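Putative N-acetylmuramoyl-L-alanine amidase,autolysin cwp6 (Peptoclostridium difficile, PDB 5J72) probably hydrolyses the N-acetylmuramoyl-L-alanine amide bond of peptidoglycan through a zinc-dependent amidase domain, and carries CWB2 modules that hold it to the cell wall. Local coordinates at residues 4-9 with 384-389; 19-24 with 56-61; 26-31 with 78-83; 33-38 with 46-51. All blocks are in the same frame, centred on the assembly; numbering follows the deposited sequence.

Contact 1: 4-9 with 384-389; sequences NINLQR and AAKLKA. With CA (calcium ion), chain C.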
loop_
_atom_site.group_PDB
_atom_site.type_symbol
_atom_site.label_atom_id
_atom_site.label_comp_id
_atom_site.label_asym_id
_atom_site.label_seq_id
_atom_site.Cartn_x
_atom_site.Cartn_y
_atom_site.Cartn_z
ATOM N N ASN A 4 -7.794 -29.317 -13.521
ATOM C CA ASN A 4 -7.808 -28.199 -12.585
ATOM C C ASN A 4 -7.628 -26.945 -13.448
ATOM O O ASN A 4 -6.720 -26.930 -14.287
ATOM C CB ASN A 4 -6.632 -28.281 -11.572
ATOM C CG ASN A 4 -6.712 -27.048 -10.621
ATOM O OD1 ASN A 4 -6.086 -25.979 -10.885
ATOM N ND2 ASN A 4 -7.516 -27.072 -9.555
ATOM N N ILE A 5 -8.454 -25.933 -13.279
ATOM C CA ILE A 5 -8.276 -24.716 -14.086
ATOM C C ILE A 5 -7.923 -23.554 -13.106
ATOM O O ILE A 5 -8.748 -23.210 -12.259
ATOM C CB ILE A 5 -9.612 -24.413 -14.800
ATOM C CG1 ILE A 5 -9.943 -25.521 -15.815
ATOM C CG2 ILE A 5 -9.531 -23.082 -15.525
ATOM C CD1 ILE A 5 -11.408 -25.326 -16.417
ATOM N N ASN A 6 -6.809 -22.933 -13.287
ATOM C CA ASN A 6 -6.404 -21.854 -12.366
ATOM C C ASN A 6 -6.358 -20.521 -13.110
ATOM O O ASN A 6 -5.445 -20.327 -13.931
ATOM C CB ASN A 6 -5.013 -22.166 -11.838
ATOM C CG ASN A 6 -4.582 -21.104 -10.795
ATOM O OD1 ASN A 6 -5.417 -20.507 -10.075
ATOM N ND2 ASN A 6 -3.312 -20.861 -10.599
ATOM N N LEU A 7 -7.331 -19.639 -12.835
ATOM C CA LEU A 7 -7.395 -18.331 -13.499
ATOM C C LEU A 7 -6.839 -17.283 -12.525
ATOM O O LEU A 7 -7.165 -17.304 -11.333
ATOM C CB LEU A 7 -8.858 -17.955 -13.837
ATOM C CG LEU A 7 -9.528 -18.967 -14.813
ATOM C CD1 LEU A 7 -10.971 -18.402 -15.161
ATOM C CD2 LEU A 7 -8.652 -19.185 -16.075
ATOM N N GLN A 8 -6.016 -16.393 -13.029
ATOM C CA GLN A 8 -5.421 -15.381 -12.096
ATOM C C GLN A 8 -6.429 -14.339 -11.559
ATOM O O GLN A 8 -6.441 -14.030 -10.344
ATOM C CB GLN A 8 -4.284 -14.690 -12.811
ATOM C CG GLN A 8 -3.646 -13.531 -11.954
ATOM C CD GLN A 8 -2.573 -12.833 -12.760
ATOM O OE1 GLN A 8 -2.651 -12.764 -13.983
ATOM N NE2 GLN A 8 -1.544 -12.248 -12.062
ATOM N N ARG A 9 -7.319 -13.819 -12.444
ATOM C CA ARG A 9 -8.251 -12.707 -12.099
ATOM C C ARG A 9 -9.662 -13.074 -12.361
ATOM O O ARG A 9 -9.932 -13.688 -13.379
ATOM C CB ARG A 9 -8.006 -11.482 -13.023
ATOM C CG ARG A 9 -6.547 -11.122 -13.254
ATOM C CD ARG A 9 -6.331 -9.623 -13.604
ATOM N NE ARG A 9 -4.883 -9.474 -13.886
ATOM C CZ ARG A 9 -3.934 -9.229 -12.971
ATOM N NH1 ARG A 9 -2.661 -9.181 -13.324
ATOM N NH2 ARG A 9 -4.260 -9.007 -11.717
ATOM N N ALA A 384 -3.465 -10.330 -3.110
ATOM C CA ALA A 384 -2.637 -9.300 -3.760
ATOM C C ALA A 384 -1.452 -10.006 -4.495
ATOM O O ALA A 384 -1.067 -9.696 -5.621
ATOM C CB ALA A 384 -2.086 -8.352 -2.653
ATOM N N ALA A 385 -0.864 -11.019 -3.826
ATOM C CA ALA A 385 0.268 -11.715 -4.471
ATOM C C ALA A 385 -0.204 -12.462 -5.779
ATOM O O ALA A 385 0.479 -12.421 -6.780
ATOM C CB ALA A 385 0.798 -12.765 -3.515
ATOM N N LYS A 386 -1.335 -13.135 -5.715
ATOM C CA LYS A 386 -1.913 -13.866 -6.890
ATOM C C LYS A 386 -2.160 -12.843 -8.065
ATOM O O LYS A 386 -1.832 -13.093 -9.216
ATOM C CB LYS A 386 -3.273 -14.473 -6.448
ATOM C CG LYS A 386 -3.961 -15.279 -7.606
ATOM C CD LYS A 386 -5.272 -15.911 -7.057
ATOM C CE LYS A 386 -6.071 -16.551 -8.211
ATOM N NZ LYS A 386 -5.419 -17.790 -8.756
ATOM N N LEU A 387 -2.722 -11.706 -7.733
ATOM C CA LEU A 387 -3.011 -10.646 -8.730
ATOM C C LEU A 387 -1.769 -9.846 -9.142
ATOM O O LEU A 387 -1.845 -9.038 -10.089
ATOM C CB LEU A 387 -4.034 -9.652 -8.119
ATOM C CG LEU A 387 -5.367 -10.285 -7.724
ATOM C CD1 LEU A 387 -6.272 -9.215 -7.031
ATOM C CD2 LEU A 387 -6.035 -10.891 -9.057
ATOM N N LYS A 388 -0.622 -10.048 -8.442
ATOM C CA LYS A 388 0.644 -9.345 -8.662
ATOM C C LYS A 388 0.366 -7.817 -8.575
ATOM O O LYS A 388 0.753 -7.049 -9.485
ATOM C CB LYS A 388 1.299 -9.766 -9.972
ATOM C CG LYS A 388 1.569 -11.311 -9.996
ATOM C CD LYS A 388 2.326 -11.627 -11.304
ATOM C CE LYS A 388 2.703 -13.095 -11.535
ATOM N NZ LYS A 388 3.303 -13.686 -10.333
ATOM N N ALA A 389 -0.294 -7.428 -7.511
ATOM C CA ALA A 389 -0.759 -6.061 -7.244
ATOM C C ALA A 389 -0.410 -5.642 -5.808
ATOM O O ALA A 389 -0.268 -6.473 -4.922
ATOM C CB ALA A 389 -2.282 -5.973 -7.424
HETATM CA CA CA C . -6.599 -21.545 -7.948
HETATM O O HOH W 1 -7.291 -23.333 -9.395
HETATM O O HOH W 2 0.007 -7.431 -12.108
HETATM O O HOH W 3 -5.903 -19.762 -6.672
HETATM O O HOH W 4 -8.413 -20.140 -8.329
HETATM O O HOH W 5 -7.712 -22.752 -6.640
#

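Contact 2: 19-24 with 56-61; sequences NASVKF and SYEGVI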
loop_
_atom_site.group_PDB
_atom_site.type_symbol
_atom_site.label_atom_id
_atom_site.label_comp_id
_atom_site.label_asym_id
_atom_site.label_seq_id
_atom_site.Cartn_x
_atom_site.Cartn_y
_atom_site.Cartn_z
ATOM N N ASN A 19 -3.270 -14.522 -16.192
ATOM C CA ASN A 19 -2.599 -15.775 -16.466
ATOM C C ASN A 19 -3.539 -16.956 -16.220
ATOM O O ASN A 19 -4.278 -16.965 -15.229
ATOM C CB ASN A 19 -1.342 -15.957 -15.546
ATOM C CG ASN A 19 -0.319 -14.894 -15.775
ATOM O OD1 ASN A 19 -0.171 -14.435 -16.913
ATOM N ND2 ASN A 19 0.429 -14.472 -14.762
ATOM N N ALA A 20 -3.474 -17.970 -17.077
ATOM C CA ALA A 20 -4.314 -19.166 -16.898
ATOM C C ALA A 20 -3.448 -20.404 -16.965
ATOM O O ALA A 20 -2.527 -20.498 -17.793
ATOM C CB ALA A 20 -5.364 -19.268 -18.006
ATOM N N SER A 21 -3.760 -21.350 -16.128
ATOM C CA SER A 21 -3.037 -22.597 -16.092
ATOM C C SER A 21 -4.067 -23.739 -15.968
ATOM O O SER A 21 -4.905 -23.705 -15.047
ATOM C CB SER A 21 -2.092 -22.557 -14.883
ATOM O OG SER A 21 -1.553 -23.836 -14.610
ATOM N N VAL A 22 -4.029 -24.713 -16.886
ATOM C CA VAL A 22 -4.879 -25.884 -16.845
ATOM C C VAL A 22 -4.017 -27.166 -16.721
ATOM O O VAL A 22 -3.089 -27.376 -17.509
ATOM C CB VAL A 22 -5.770 -25.966 -18.084
ATOM C CG1 VAL A 22 -6.617 -27.225 -18.033
ATOM C CG2 VAL A 22 -6.685 -24.733 -18.129
ATOM N N LYS A 23 -4.342 -28.016 -15.748
ATOM C CA LYS A 23 -3.566 -29.233 -15.539
ATOM C C LYS A 23 -4.473 -30.414 -15.691
ATOM O O LYS A 23 -5.552 -30.406 -15.067
ATOM C CB LYS A 23 -2.979 -29.196 -14.105
ATOM C CG LYS A 23 -1.955 -30.334 -13.856
ATOM C CD LYS A 23 -1.127 -30.018 -12.573
ATOM C CE LYS A 23 0.358 -30.052 -12.826
ATOM N NZ LYS A 23 0.769 -31.354 -13.408
ATOM N N PHE A 24 -4.109 -31.396 -16.510
ATOM C CA PHE A 24 -4.926 -32.604 -16.682
ATOM C C PHE A 24 -4.201 -33.802 -16.041
ATOM O O PHE A 24 -2.986 -33.892 -16.197
ATOM C CB PHE A 24 -5.103 -33.027 -18.164
ATOM C CG PHE A 24 -6.076 -32.157 -18.915
ATOM C CD1 PHE A 24 -5.706 -30.890 -19.347
ATOM C CD2 PHE A 24 -7.348 -32.616 -19.222
ATOM C CE1 PHE A 24 -6.594 -30.105 -20.081
ATOM C CE2 PHE A 24 -8.254 -31.819 -19.973
ATOM C CZ PHE A 24 -7.860 -30.573 -20.393
ATOM N N SER A 56 1.701 -28.730 -17.237
ATOM C CA SER A 56 0.471 -27.882 -17.243
ATOM C C SER A 56 0.371 -27.107 -18.570
ATOM O O SER A 56 1.381 -26.902 -19.213
ATOM C CB SER A 56 0.592 -26.817 -16.157
ATOM O OG SER A 56 -0.123 -27.261 -15.026
ATOM N N TYR A 57 -0.833 -26.679 -18.946
ATOM C CA TYR A 57 -0.991 -25.860 -20.151
ATOM C C TYR A 57 -1.059 -24.415 -19.577
ATOM O O TYR A 57 -1.907 -24.134 -18.705
ATOM C CB TYR A 57 -2.272 -26.298 -20.881
ATOM C CG TYR A 57 -2.073 -27.655 -21.540
ATOM C CD1 TYR A 57 -2.314 -28.840 -20.838
ATOM C CD2 TYR A 57 -1.626 -27.750 -22.847
ATOM C CE1 TYR A 57 -2.111 -30.082 -21.436
ATOM C CE2 TYR A 57 -1.418 -28.980 -23.450
ATOM C CZ TYR A 57 -1.656 -30.138 -22.742
ATOM O OH TYR A 57 -1.385 -31.342 -23.352
ATOM N N GLU A 58 -0.197 -23.523 -20.053
ATOM C CA GLU A 58 -0.114 -22.187 -19.485
ATOM C C GLU A 58 -0.212 -21.127 -20.555
ATOM O O GLU A 58 0.300 -21.319 -21.670
ATOM C CB GLU A 58 1.286 -22.000 -18.805
ATOM C CG GLU A 58 1.518 -22.975 -17.632
ATOM C CD GLU A 58 2.964 -22.906 -17.100
ATOM O OE1 GLU A 58 3.266 -23.606 -16.113
ATOM O OE2 GLU A 58 3.793 -22.173 -17.680
ATOM N N GLY A 59 -0.837 -20.009 -20.241
ATOM C CA GLY A 59 -0.904 -18.942 -21.223
ATOM C C GLY A 59 -1.591 -17.782 -20.567
ATOM O O GLY A 59 -1.792 -17.728 -19.332
ATOM N N VAL A 60 -2.005 -16.823 -21.420
ATOM C CA VAL A 60 -2.615 -15.616 -20.905
ATOM C C VAL A 60 -3.974 -15.337 -21.555
ATOM O O VAL A 60 -4.051 -15.480 -22.766
ATOM C CB VAL A 60 -1.632 -14.467 -21.259
ATOM C CG1 VAL A 60 -2.271 -13.097 -20.876
ATOM C CG2 VAL A 60 -0.250 -14.678 -20.525
ATOM N N ILE A 61 -5.022 -14.999 -20.806
ATOM C CA ILE A 61 -6.284 -14.624 -21.441
ATOM C C ILE A 61 -6.178 -13.082 -21.619
ATOM O O ILE A 61 -5.832 -12.380 -20.670
ATOM C CB ILE A 61 -7.509 -14.984 -20.531
ATOM C CG1 ILE A 61 -7.550 -16.540 -20.298
ATOM C CG2 ILE A 61 -8.827 -14.469 -21.208
ATOM C CD1 ILE A 61 -8.424 -16.880 -19.035
#

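Contact 3: 26-31 with 78-83; sequences EKLNAD and IKINGK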
loop_
_atom_site.group_PDB
_atom_site.type_symbol
_atom_site.label_atom_id
_atom_site.label_comp_id
_atom_site.label_asym_id
_atom_site.label_seq_id
_atom_site.Cartn_x
_atom_site.Cartn_y
_atom_site.Cartn_z
ATOM N N GLU A 26 -4.631 -36.816 -17.078
ATOM C CA GLU A 26 -4.311 -37.570 -18.267
ATOM C C GLU A 26 -3.211 -36.910 -19.143
ATOM O O GLU A 26 -3.165 -35.678 -19.258
ATOM C CB GLU A 26 -5.581 -37.725 -19.092
ATOM C CG GLU A 26 -5.390 -38.647 -20.295
ATOM C CD GLU A 26 -6.640 -38.731 -21.194
ATOM O OE1 GLU A 26 -6.588 -39.468 -22.172
ATOM O OE2 GLU A 26 -7.648 -38.070 -20.939
ATOM N N LYS A 27 -2.315 -37.716 -19.744
ATOM C CA LYS A 27 -1.298 -37.189 -20.680
ATOM C C LYS A 27 -2.061 -37.105 -22.022
ATOM O O LYS A 27 -2.582 -38.101 -22.522
ATOM C CB LYS A 27 -0.046 -38.122 -20.757
ATOM N N LEU A 28 -2.168 -35.894 -22.591
ATOM C CA LEU A 28 -3.004 -35.718 -23.789
ATOM C C LEU A 28 -2.300 -35.827 -25.108
ATOM O O LEU A 28 -2.995 -35.909 -26.133
ATOM C CB LEU A 28 -3.674 -34.325 -23.717
ATOM C CG LEU A 28 -4.484 -34.063 -22.416
ATOM C CD1 LEU A 28 -5.124 -32.641 -22.471
ATOM C CD2 LEU A 28 -5.602 -35.116 -22.218
ATOM N N ASN A 29 -0.991 -35.802 -25.134
ATOM C CA ASN A 29 -0.294 -35.855 -26.422
ATOM C C ASN A 29 -0.697 -34.637 -27.268
ATOM O O ASN A 29 -1.078 -34.754 -28.425
ATOM C CB ASN A 29 -0.612 -37.162 -27.172
ATOM C CG ASN A 29 0.268 -37.333 -28.409
ATOM O OD1 ASN A 29 1.398 -36.825 -28.465
ATOM N ND2 ASN A 29 -0.192 -38.028 -29.456
ATOM N N ALA A 30 -0.599 -33.460 -26.688
ATOM C CA ALA A 30 -0.993 -32.251 -27.417
ATOM C C ALA A 30 -0.181 -31.103 -26.889
ATOM O O ALA A 30 -0.054 -30.934 -25.673
ATOM C CB ALA A 30 -2.490 -31.995 -27.198
ATOM N N ASP A 31 0.353 -30.292 -27.793
ATOM C CA ASP A 31 1.160 -29.164 -27.404
ATOM C C ASP A 31 0.375 -27.966 -26.853
ATOM O O ASP A 31 0.968 -27.084 -26.239
ATOM C CB ASP A 31 1.949 -28.647 -28.603
ATOM C CG ASP A 31 2.996 -29.632 -29.088
ATOM O OD1 ASP A 31 3.455 -30.469 -28.268
ATOM O OD2 ASP A 31 3.348 -29.565 -30.276
ATOM N N ILE A 78 -13.234 -26.723 -23.875
ATOM C CA ILE A 78 -11.788 -26.778 -24.049
ATOM C C ILE A 78 -11.517 -27.648 -25.239
ATOM O O ILE A 78 -12.040 -28.773 -25.299
ATOM C CB ILE A 78 -11.109 -27.410 -22.788
ATOM C CG1 ILE A 78 -11.302 -26.491 -21.592
ATOM C CG2 ILE A 78 -9.610 -27.622 -23.100
ATOM C CD1 ILE A 78 -10.741 -27.086 -20.237
ATOM N N LYS A 79 -10.713 -27.160 -26.187
ATOM C CA LYS A 79 -10.391 -27.972 -27.330
ATOM C C LYS A 79 -8.928 -28.423 -27.163
ATOM O O LYS A 79 -8.072 -27.568 -26.915
ATOM C CB LYS A 79 -10.489 -27.146 -28.657
ATOM C CG LYS A 79 -10.076 -28.004 -29.886
ATOM C CD LYS A 79 -10.456 -27.314 -31.240
ATOM C CE LYS A 79 -9.765 -27.956 -32.405
ATOM N NZ LYS A 79 -10.319 -27.437 -33.695
ATOM N N ILE A 80 -8.671 -29.715 -27.288
ATOM C CA ILE A 80 -7.307 -30.244 -27.173
ATOM C C ILE A 80 -6.702 -30.309 -28.552
ATOM O O ILE A 80 -7.202 -31.038 -29.410
ATOM C CB ILE A 80 -7.412 -31.608 -26.496
ATOM C CG1 ILE A 80 -8.084 -31.416 -25.099
ATOM C CG2 ILE A 80 -6.012 -32.259 -26.396
ATOM C CD1 ILE A 80 -8.590 -32.747 -24.463
ATOM N N ASN A 81 -5.656 -29.540 -28.771
ATOM C CA ASN A 81 -5.084 -29.452 -30.119
ATOM C C ASN A 81 -4.017 -30.568 -30.408
ATOM O O ASN A 81 -2.859 -30.209 -30.623
ATOM C CB ASN A 81 -4.472 -28.051 -30.292
ATOM C CG ASN A 81 -5.496 -26.930 -30.075
ATOM O OD1 ASN A 81 -6.632 -27.025 -30.607
ATOM N ND2 ASN A 81 -5.197 -25.863 -29.299
ATOM N N GLY A 82 -4.365 -31.850 -30.408
ATOM C CA GLY A 82 -3.376 -32.876 -30.769
ATOM C C GLY A 82 -2.960 -32.764 -32.231
ATOM O O GLY A 82 -3.674 -32.177 -33.044
ATOM N N LYS A 83 -1.808 -33.328 -32.587
ATOM C CA LYS A 83 -1.307 -33.296 -33.976
ATOM C C LYS A 83 -2.225 -34.090 -34.909
ATOM O O LYS A 83 -2.617 -33.588 -35.970
ATOM C CB LYS A 83 0.107 -33.902 -34.062
ATOM C CG LYS A 83 0.743 -33.721 -35.442
ATOM C CD LYS A 83 2.170 -34.307 -35.490
ATOM C CE LYS A 83 2.151 -35.724 -36.042
ATOM N NZ LYS A 83 3.521 -36.286 -36.172
HETATM O O HOH W 6 0.033 -34.611 -30.960
HETATM O O HOH W 7 -0.011 -30.883 -30.539
#

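Contact 4: 33-38 with 46-51; sequences ITLNFM and ATLNYN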
loop_
_atom_site.group_PDB
_atom_site.type_symbol
_atom_site.label_atom_id
_atom_site.label_comp_id
_atom_site.label_asym_id
_atom_site.label_seq_id
_atom_site.Cartn_x
_atom_site.Cartn_y
_atom_site.Cartn_z
ATOM N N ILE A 33 -3.929 -26.310 -25.746
ATOM C CA ILE A 33 -5.398 -26.425 -25.639
ATOM C C ILE A 33 -5.947 -25.026 -25.827
ATOM O O ILE A 33 -5.232 -24.051 -25.624
ATOM C CB ILE A 33 -5.895 -26.967 -24.299
ATOM C CG1 ILE A 33 -5.467 -25.998 -23.157
ATOM C CG2 ILE A 33 -5.304 -28.416 -24.081
ATOM C CD1 ILE A 33 -5.981 -26.547 -21.806
ATOM N N THR A 34 -7.224 -24.919 -26.206
ATOM C CA THR A 34 -7.870 -23.647 -26.404
ATOM C C THR A 34 -9.112 -23.591 -25.542
ATOM O O THR A 34 -9.951 -24.474 -25.609
ATOM C CB THR A 34 -8.252 -23.465 -27.861
ATOM O OG1 THR A 34 -7.060 -23.517 -28.617
ATOM C CG2 THR A 34 -8.897 -22.081 -28.127
ATOM N N LEU A 35 -9.212 -22.549 -24.724
ATOM C CA LEU A 35 -10.386 -22.365 -23.851
ATOM C C LEU A 35 -11.298 -21.430 -24.612
ATOM O O LEU A 35 -10.792 -20.407 -25.162
ATOM C CB LEU A 35 -9.931 -21.690 -22.576
ATOM C CG LEU A 35 -9.499 -22.715 -21.461
ATOM C CD1 LEU A 35 -8.313 -23.591 -21.940
ATOM C CD2 LEU A 35 -9.152 -21.872 -20.198
ATOM N N ASN A 36 -12.601 -21.745 -24.658
ATOM C CA ASN A 36 -13.542 -20.850 -25.327
ATOM C C ASN A 36 -14.496 -20.352 -24.262
ATOM O O ASN A 36 -15.029 -21.125 -23.479
ATOM C CB ASN A 36 -14.298 -21.596 -26.448
ATOM C CG ASN A 36 -15.309 -20.698 -27.088
ATOM O OD1 ASN A 36 -16.450 -20.594 -26.558
ATOM N ND2 ASN A 36 -14.955 -19.913 -28.152
ATOM N N PHE A 37 -14.690 -19.014 -24.218
ATOM C CA PHE A 37 -15.656 -18.419 -23.277
ATOM C C PHE A 37 -16.684 -17.654 -24.090
ATOM O O PHE A 37 -16.394 -17.289 -25.237
ATOM C CB PHE A 37 -14.938 -17.335 -22.417
ATOM C CG PHE A 37 -13.721 -17.855 -21.665
ATOM C CD1 PHE A 37 -12.462 -17.814 -22.237
ATOM C CD2 PHE A 37 -13.842 -18.369 -20.404
ATOM C CE1 PHE A 37 -11.336 -18.273 -21.538
ATOM C CE2 PHE A 37 -12.709 -18.839 -19.694
ATOM C CZ PHE A 37 -11.480 -18.777 -20.279
ATOM N N MET A 38 -17.855 -17.339 -23.488
ATOM C CA MET A 38 -18.806 -16.484 -24.192
ATOM C C MET A 38 -19.387 -15.527 -23.207
ATOM O O MET A 38 -19.575 -15.881 -22.030
ATOM C CB MET A 38 -20.052 -17.259 -24.748
ATOM C CG MET A 38 -19.694 -18.249 -25.864
ATOM S SD MET A 38 -19.404 -17.467 -27.500
ATOM C CE MET A 38 -21.125 -17.001 -27.979
ATOM N N ALA A 46 -8.559 -18.312 -25.604
ATOM C CA ALA A 46 -7.155 -18.207 -25.179
ATOM C C ALA A 46 -6.499 -19.541 -25.452
ATOM O O ALA A 46 -7.099 -20.604 -25.168
ATOM C CB ALA A 46 -7.063 -17.899 -23.701
ATOM N N THR A 47 -5.280 -19.522 -26.008
ATOM C CA THR A 47 -4.580 -20.785 -26.272
ATOM C C THR A 47 -3.496 -20.944 -25.219
ATOM O O THR A 47 -2.739 -20.014 -24.985
ATOM C CB THR A 47 -4.046 -20.783 -27.711
ATOM O OG1 THR A 47 -5.213 -20.932 -28.517
ATOM C CG2 THR A 47 -3.114 -21.983 -28.013
ATOM N N LEU A 48 -3.453 -22.117 -24.553
ATOM C CA LEU A 48 -2.481 -22.369 -23.477
ATOM C C LEU A 48 -1.530 -23.440 -23.970
ATOM O O LEU A 48 -1.984 -24.485 -24.454
ATOM C CB LEU A 48 -3.268 -22.840 -22.213
ATOM C CG LEU A 48 -4.476 -21.949 -21.842
ATOM C CD1 LEU A 48 -4.987 -22.465 -20.541
ATOM C CD2 LEU A 48 -4.067 -20.432 -21.723
ATOM N N ASN A 49 -0.222 -23.197 -23.862
ATOM C CA ASN A 49 0.793 -24.140 -24.352
ATOM C C ASN A 49 1.357 -25.014 -23.263
ATOM O O ASN A 49 1.601 -24.540 -22.170
ATOM C CB ASN A 49 1.912 -23.330 -24.932
ATOM C CG ASN A 49 1.407 -22.604 -26.156
ATOM O OD1 ASN A 49 1.329 -21.382 -26.141
ATOM N ND2 ASN A 49 1.033 -23.286 -27.225
ATOM N N TYR A 50 1.595 -26.283 -23.590
ATOM C CA TYR A 50 2.110 -27.241 -22.641
ATOM C C TYR A 50 3.511 -26.865 -22.129
ATOM O O TYR A 50 4.409 -26.567 -22.924
ATOM C CB TYR A 50 2.139 -28.608 -23.300
ATOM C CG TYR A 50 2.422 -29.699 -22.290
ATOM C CD1 TYR A 50 1.497 -30.020 -21.303
ATOM C CD2 TYR A 50 3.620 -30.414 -22.326
ATOM C CE1 TYR A 50 1.754 -31.033 -20.374
ATOM C CE2 TYR A 50 3.880 -31.435 -21.414
ATOM C CZ TYR A 50 2.954 -31.741 -20.445
ATOM O OH TYR A 50 3.263 -32.735 -19.560
ATOM N N ASN A 51 3.686 -26.912 -20.828
ATOM C CA ASN A 51 4.976 -26.587 -20.218
ATOM C C ASN A 51 5.411 -27.882 -19.510
ATOM O O ASN A 51 4.814 -28.253 -18.509
ATOM C CB ASN A 51 4.836 -25.398 -19.280
ATOM C CG ASN A 51 6.126 -25.093 -18.481
ATOM O OD1 ASN A 51 7.095 -25.854 -18.535
ATOM N ND2 ASN A 51 6.176 -24.061 -17.662
#

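Contact 1: 4-9 with 384-389
Strand 4-7 runs out at the C-terminal end of helix 375-387, Q8 and L387 coming nearest at 6.3 Å between CA atoms. K388, with positive phi, closes a Schellman motif through K388 N to A385 O and A389 N to A384 O. Thus the N-terminal domain meets a CWB2 region, its long polar side chains bonding the carbonyls that end the helix. Q8 is extended, and NE2 gives K386 O a bond of 3.0 Å at 159°, almost in its own amide plane; N19 N takes OE1. R9 turns its guanidinium edge to L387 O, NH2 lying on a lone pair at 2.9 Å while NH1 adds a weaker bond. Q8 CD lies over one face toward the rim; bonds at NE, to K17 O, and at the outer nitrogens set the orientation. Arginine suits this helix end, its charge probably complementing the dipole. K386 sends its ammonium the other way: NZ reaches L7 O at 3.2 Å from above the carbonyl plane. NZ also gives a bond of 2.9 Å to water 3, one of four waters on the calcium, making the lysine second shell. N6 OD1, 3.0 Å from K386 NZ, binds the calcium ion at 2.6 Å. Strand 3-7 pairs antiparallel with strand 16-24, while the helix end packs against strand 362-370, whose S364 OG also bonds L387 O, and K388 touches E282 of helix 270-283.

Contact 2: 19-24 with 56-61
The phenol ring of Y57 turns its edge to the neighbouring strand, with V22 O near the ring plane, 3.7 Å from Y57 CD1. F24 meets it obliquely, the CD1 atoms of F24 and Y57 being 4.2 Å apart, and the ring of Y50 meets that of Y57 with planes at about 55°. Y57 OH bonds A30 O, so a large aromatic can lie in an apolar layer and still satisfy its hydroxyl. The backbones form an antiparallel pair at 167° in the N-terminal domain, with strand 3-7 beyond 16-24 and strand 42-51 beyond 56-63. A20 and G59, and V22 and Y57, are hydrogen-bonded pairs, each joined twice; the bond from A20 N to G59 O is 2.8 Å and nearly straight. G59 is almost fully extended, and L48 of the next strand packs on its CA; A20 CB meets I61 CD1 at 4.0 Å. On this buried face A20 and V22 meet strand 3-7, while V22 and Y57 meet L48 and, with F24, I33. The opposite face carries N19, S21, E58 and V60, mostly polar. N19 and V60 lie side by side, N19 OD1 3.6 Å from V60 CG2. K23 bends at chi3 and chi4, wrapping CB through CE around S56 OG, and delivers NZ to a salt bridge with D55. E58 OE1 accepts from T54 OG1 and its OE2 from N51 ND2.

Contact 3: 26-31 with 78-83
Two bonds grip N81 ND2, one to S32 OG and one to T34 OG1, so both protons of the amide can be used and its rotation is fixed against strand 30-39. No direct hydrogen bond joins the two segments; water bridges their backbones. Water 6 gives a proton to N29 O at 2.8 Å and accepts one from K83 N, also at 2.8 Å. Water 7 repeats the pattern between D31 N, at 2.8 Å, and N81 O, at 2.9 Å. N29 has positive phi, a conformation asparagine tolerates well. The apolar meeting centres on I80, whose two branches are both used. Its CG2, anti to the backbone N, touches A30 CB at 3.6 Å. Its CD1 meets L28 CD1 at 4.0 Å, the leucine and isoleucine chains crossing at about a right angle. The methyl of A30 also comes close to the backbone at G82, 3.7 Å from A30 CB to G82 N, an approach that its small size permits. At D31 the chain turns a corner, so that the strands on its two sides lie in different sheets or faces. The facing residues 80-82 form an inverse gamma turn centred on N81, closed by a weak bond from G82 N to I80 O.

Contact 4: 33-38 with 46-51
Every backbone N-H and C=O that I33, L35, A46 and L48 direct across this hairpin finds a partner. I33 N gives to L48 O at 3.0 Å, and L48 N returns a bond of 2.8 Å to I33 O, the donor nearly along the carbonyl axis. One pair further on, L35 N reaches A46 O at 2.9 Å and A46 N reaches L35 O at 3.1 Å. These two hydrogen-bonded pairs flank the non-hydrogen-bonded pair T34 and T47, where CA-H groups add softer contacts: T47 CA lies 3.4 Å from I33 O and T34 CA approaches A46 O. Above it the hydroxyls meet, T34 OG1 and T47 OG1 sharing a hydrogen bond of 3.2 Å that either could donate. Both threonines set OG1 anti to the carbonyl carbon, beside the backbone N, and T34 OG1 has a further partner in N81 ND2. Threonine, beta-branched and polar, fits an extended strand on the more solvent-facing side. The other face is apolar. There L48 CD1 touches L35 CD1 at 3.8 Å, the chains crossing at about a right angle. I33 has CG1 between the backbone N and the carbonyl carbon (chi1 62°), the crowded position, which sets it 4.0 Å from L48 CB. A46, with only a methyl, packs against I61 of strand 56-63. The N-to-C directions of the short segments make 153°, an antiparallel pair; strand 72-82 pairs with the outer edge of 30-39 and strand 56-63 with that of 42-51, while V22 and F24 of strand 16-24 cover I33.

How the contacts relate
Contacts 2, 3 and 4 all lie in the N-terminal domain, whereas contact 1 joins that domain to a CWB2 region far along the sequence. Contact 4 is the buried one; the others are partly exposed, and contact 3 lies furthest from the centre of the chain. Chemistry follows place. Contacts 2 and 4 rest on regular backbone pairing with an apolar face shared between them, strands 42-51 and 56-63 being neighbours. Contact 3 uses strand 30-39, as contact 4 does, but at its corner, where water replaces direct bonds. Contact 1, between domains, relies on charged and amide side chains, with a calcium ion held by N6 beside it, and meets contact 2 through the pairing of strands 3-7 and 16-24.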